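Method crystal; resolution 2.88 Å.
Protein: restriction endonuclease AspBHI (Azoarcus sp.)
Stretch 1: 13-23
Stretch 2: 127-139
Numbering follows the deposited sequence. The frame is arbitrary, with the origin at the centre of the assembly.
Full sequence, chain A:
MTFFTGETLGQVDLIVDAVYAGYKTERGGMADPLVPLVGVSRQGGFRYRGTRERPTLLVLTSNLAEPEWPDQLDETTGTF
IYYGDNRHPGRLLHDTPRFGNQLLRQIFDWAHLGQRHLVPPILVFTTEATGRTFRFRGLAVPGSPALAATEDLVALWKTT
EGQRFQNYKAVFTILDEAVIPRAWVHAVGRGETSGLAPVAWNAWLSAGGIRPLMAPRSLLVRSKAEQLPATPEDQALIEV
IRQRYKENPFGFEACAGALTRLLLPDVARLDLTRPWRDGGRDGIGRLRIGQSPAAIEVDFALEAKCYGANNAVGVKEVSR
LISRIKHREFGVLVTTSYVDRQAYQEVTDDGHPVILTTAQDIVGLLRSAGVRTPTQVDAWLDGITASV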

# COMPACT_ATOMS: atom_id res chain seq x y z
N ASP A 13 27.82 6.79 26.74
CA ASP A 13 26.63 7.44 26.19
C ASP A 13 25.55 6.42 25.80
O ASP A 13 25.77 5.21 25.86
CB ASP A 13 27.01 8.29 24.97
CG ASP A 13 27.56 9.65 25.35
OD1 ASP A 13 27.13 10.17 26.41
OD2 ASP A 13 28.40 10.19 24.60
N LEU A 14 24.39 6.93 25.41
CA LEU A 14 23.30 6.09 24.93
C LEU A 14 23.38 5.91 23.42
O LEU A 14 23.06 6.83 22.66
CB LEU A 14 21.94 6.70 25.29
CG LEU A 14 21.39 6.49 26.70
CD1 LEU A 14 22.24 7.19 27.74
CD2 LEU A 14 19.96 6.98 26.77
N ILE A 15 23.80 4.73 22.99
CA ILE A 15 24.04 4.44 21.57
C ILE A 15 22.94 3.56 20.97
O ILE A 15 22.57 2.53 21.55
CB ILE A 15 25.42 3.78 21.38
CG1 ILE A 15 26.50 4.63 22.06
CG2 ILE A 15 25.73 3.57 19.90
CD1 ILE A 15 27.73 3.86 22.50
N VAL A 16 22.42 3.97 19.82
CA VAL A 16 21.32 3.25 19.17
C VAL A 16 21.64 1.77 18.96
O VAL A 16 22.67 1.42 18.37
CB VAL A 16 20.94 3.90 17.83
CG1 VAL A 16 19.97 3.01 17.07
CG2 VAL A 16 20.33 5.27 18.07
N ASP A 17 20.76 0.91 19.47
CA ASP A 17 20.90 -0.54 19.36
C ASP A 17 22.09 -1.12 20.13
O ASP A 17 22.51 -2.26 19.88
CB ASP A 17 20.89 -1.00 17.90
CG ASP A 17 19.56 -0.74 17.21
OD1 ASP A 17 18.59 -0.36 17.89
OD2 ASP A 17 19.49 -0.92 15.98
N ALA A 18 22.64 -0.36 21.07
CA ALA A 18 23.67 -0.88 21.96
C ALA A 18 23.03 -1.59 23.15
O ALA A 18 21.93 -1.22 23.59
CB ALA A 18 24.59 0.23 22.43
N VAL A 19 23.70 -2.60 23.67
CA VAL A 19 23.13 -3.41 24.74
C VAL A 19 23.69 -3.05 26.10
O VAL A 19 24.90 -3.07 26.32
CB VAL A 19 23.30 -4.92 24.47
CG1 VAL A 19 22.85 -5.72 25.67
CG2 VAL A 19 22.52 -5.32 23.22
N TYR A 20 22.79 -2.72 27.02
CA TYR A 20 23.15 -2.32 28.37
C TYR A 20 22.63 -3.35 29.35
O TYR A 20 21.42 -3.47 29.56
CB TYR A 20 22.58 -0.94 28.66
CG TYR A 20 23.06 0.11 27.69
CD1 TYR A 20 22.39 0.31 26.49
CD2 TYR A 20 24.18 0.88 27.95
CE1 TYR A 20 22.83 1.27 25.59
CE2 TYR A 20 24.62 1.83 27.06
CZ TYR A 20 23.94 2.02 25.88
OH TYR A 20 24.38 2.97 24.99
N ALA A 21 23.55 -4.11 29.94
CA ALA A 21 23.20 -5.24 30.79
C ALA A 21 23.36 -4.93 32.27
O ALA A 21 24.20 -4.10 32.65
CB ALA A 21 24.04 -6.45 30.42
N GLY A 22 22.57 -5.60 33.10
CA GLY A 22 22.70 -5.47 34.54
C GLY A 22 23.81 -6.34 35.07
O GLY A 22 24.41 -7.12 34.33
N TYR A 23 24.10 -6.21 36.36
CA TYR A 23 25.16 -6.98 37.01
C TYR A 23 24.70 -7.42 38.39
O TYR A 23 23.82 -6.80 38.98
CB TYR A 23 26.43 -6.13 37.12
CG TYR A 23 26.20 -4.81 37.83
CD1 TYR A 23 26.37 -4.70 39.21
CD2 TYR A 23 25.82 -3.68 37.12
CE1 TYR A 23 26.15 -3.49 39.86
CE2 TYR A 23 25.61 -2.47 37.76
CZ TYR A 23 25.78 -2.38 39.13
OH TYR A 23 25.56 -1.18 39.76
N THR A 127 13.73 -5.05 25.90
CA THR A 127 14.42 -6.08 26.67
C THR A 127 14.97 -7.19 25.78
O THR A 127 14.25 -7.71 24.92
CB THR A 127 13.51 -6.72 27.72
OG1 THR A 127 12.50 -7.50 27.07
CG2 THR A 127 12.85 -5.66 28.58
N GLU A 128 16.24 -7.53 25.98
CA GLU A 128 16.84 -8.70 25.34
C GLU A 128 16.48 -9.94 26.15
O GLU A 128 16.56 -11.07 25.66
CB GLU A 128 18.36 -8.54 25.22
CG GLU A 128 18.82 -7.36 24.38
CD GLU A 128 18.45 -7.51 22.91
OE1 GLU A 128 19.21 -8.18 22.18
OE2 GLU A 128 17.41 -6.96 22.50
N ALA A 129 16.11 -9.71 27.41
CA ALA A 129 15.59 -10.74 28.31
C ALA A 129 16.58 -11.86 28.66
O ALA A 129 16.18 -13.00 28.88
CB ALA A 129 14.28 -11.32 27.77
N THR A 130 17.87 -11.52 28.71
CA THR A 130 18.87 -12.40 29.32
C THR A 130 19.21 -11.83 30.70
O THR A 130 20.05 -10.94 30.83
CB THR A 130 20.15 -12.53 28.46
OG1 THR A 130 21.31 -12.43 29.31
CG2 THR A 130 20.21 -11.44 27.40
N GLY A 131 18.56 -12.37 31.73
CA GLY A 131 18.58 -11.72 33.02
C GLY A 131 17.87 -10.39 32.85
O GLY A 131 16.74 -10.36 32.36
N ARG A 132 18.53 -9.30 33.22
CA ARG A 132 17.96 -7.98 33.01
C ARG A 132 18.86 -7.12 32.13
O ARG A 132 19.82 -6.51 32.60
CB ARG A 132 17.71 -7.29 34.36
CG ARG A 132 16.74 -6.12 34.30
CD ARG A 132 16.47 -5.58 35.69
NE ARG A 132 15.38 -4.61 35.72
CZ ARG A 132 14.10 -4.93 35.88
NH1 ARG A 132 13.75 -6.20 36.03
NH2 ARG A 132 13.17 -3.98 35.89
N THR A 133 18.56 -7.08 30.83
CA THR A 133 19.34 -6.29 29.88
C THR A 133 18.42 -5.52 28.94
O THR A 133 17.30 -5.95 28.66
CB THR A 133 20.25 -7.17 29.01
OG1 THR A 133 19.46 -7.92 28.09
CG2 THR A 133 21.06 -8.13 29.87
N PHE A 134 18.91 -4.39 28.43
CA PHE A 134 18.10 -3.55 27.56
C PHE A 134 18.89 -3.05 26.36
O PHE A 134 20.00 -2.58 26.50
CB PHE A 134 17.55 -2.36 28.33
CG PHE A 134 16.71 -2.73 29.52
CD1 PHE A 134 17.30 -2.97 30.75
CD2 PHE A 134 15.34 -2.85 29.40
CE1 PHE A 134 16.53 -3.31 31.84
CE2 PHE A 134 14.57 -3.19 30.50
CZ PHE A 134 15.17 -3.42 31.72
N ARG A 135 18.29 -3.15 25.18
CA ARG A 135 18.84 -2.54 23.98
C ARG A 135 18.19 -1.17 23.77
O ARG A 135 16.96 -1.07 23.64
CB ARG A 135 18.60 -3.44 22.77
CG ARG A 135 19.18 -2.91 21.47
CD ARG A 135 18.87 -3.84 20.32
NE ARG A 135 19.43 -5.17 20.54
CZ ARG A 135 20.58 -5.60 20.02
NH1 ARG A 135 21.29 -4.80 19.24
NH2 ARG A 135 21.01 -6.82 20.28
N PHE A 136 19.01 -0.13 23.74
CA PHE A 136 18.54 1.23 23.50
C PHE A 136 18.11 1.37 22.04
O PHE A 136 18.90 1.11 21.13
CB PHE A 136 19.61 2.25 23.85
CG PHE A 136 19.20 3.68 23.59
CD1 PHE A 136 18.21 4.27 24.36
CD2 PHE A 136 19.79 4.41 22.58
CE1 PHE A 136 17.82 5.58 24.12
CE2 PHE A 136 19.41 5.72 22.35
CZ PHE A 136 18.42 6.30 23.12
N ARG A 137 16.87 1.80 21.83
CA ARG A 137 16.30 1.83 20.49
C ARG A 137 16.29 3.23 19.89
O ARG A 137 16.14 3.39 18.68
CB ARG A 137 14.89 1.24 20.48
CG ARG A 137 14.86 -0.26 20.74
CD ARG A 137 15.99 -0.97 20.02
NE ARG A 137 15.77 -2.41 19.92
CZ ARG A 137 15.54 -3.05 18.78
NH1 ARG A 137 15.51 -2.39 17.63
NH2 ARG A 137 15.34 -4.36 18.79
N GLY A 138 16.43 4.24 20.74
CA GLY A 138 16.50 5.60 20.26
C GLY A 138 15.79 6.63 21.13
O GLY A 138 15.15 6.31 22.13
N LEU A 139 15.92 7.89 20.72
CA LEU A 139 15.24 9.00 21.37
C LEU A 139 14.02 9.31 20.52
O LEU A 139 14.13 9.39 19.29
CB LEU A 139 16.17 10.20 21.45
CG LEU A 139 15.54 11.58 21.58
CD1 LEU A 139 15.15 11.87 23.02
CD2 LEU A 139 16.48 12.65 21.05

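The strand through Tyr20 runs antiparallel to strand 133-139, and the two zip together through their backbones. Tyr20 pairs with Phe134 in both directions: Tyr20 N donates to Phe134 O (2.8 Å), and Phe134 N to Tyr20 O (2.9 Å). The ladder runs on at each end. Gly22 N reaches Arg132 O at 2.9 Å, and Phe136 N reaches Ala18 O at 3.1 Å. Asp17 N then meets Phe136 O at a short 2.5 Å.

A type II turn from Ile15 to Ala18 shapes the first stretch, closed by Ala18 N to Ile15 O (2.9 Å). Asp17 takes a positive phi within it.

Phe136 is the main bump, with the largest covered area of any residue here. Its ring enters a hollow built by Leu14, Ile15 and Val16. Leu14 covers one face, with CB 4.1 Å from the ring centroid and CD2 3.7 Å from Phe136 CE1. Ile15 O sits at the ring edge, 3.5 Å from Phe136 CD2. Tyr20 packs at the base of the side chain, its CE1 3.8 Å from Phe136 CB. A flat apolar ring suits this buried slot. Tyr20 OH donates to Asp13 O (2.8 Å) and accepts from Ile15 N (2.7 Å).

Val19, Ala21, Thr133 and Arg135 share the other face of the sheet from Tyr20 and Phe134. Small Ala21 allows a close fit, with CB 3.5 Å from Thr133 CG2. Val19 CG2 lies over one face of the Arg135 guanidinium, 3.6 Å from NH2. A salt bridge from Arg135 NH2 to Glu128 OE1 (2.9 Å) steadies that flat group.

At the turn, Asp17 and Arg137 attract by charge alone: Arg137 NH1 and Asp17 OD1 form a long salt bridge of 3.7 Å. Next to Arg137, Gly138 has backbone angles that call for glycine.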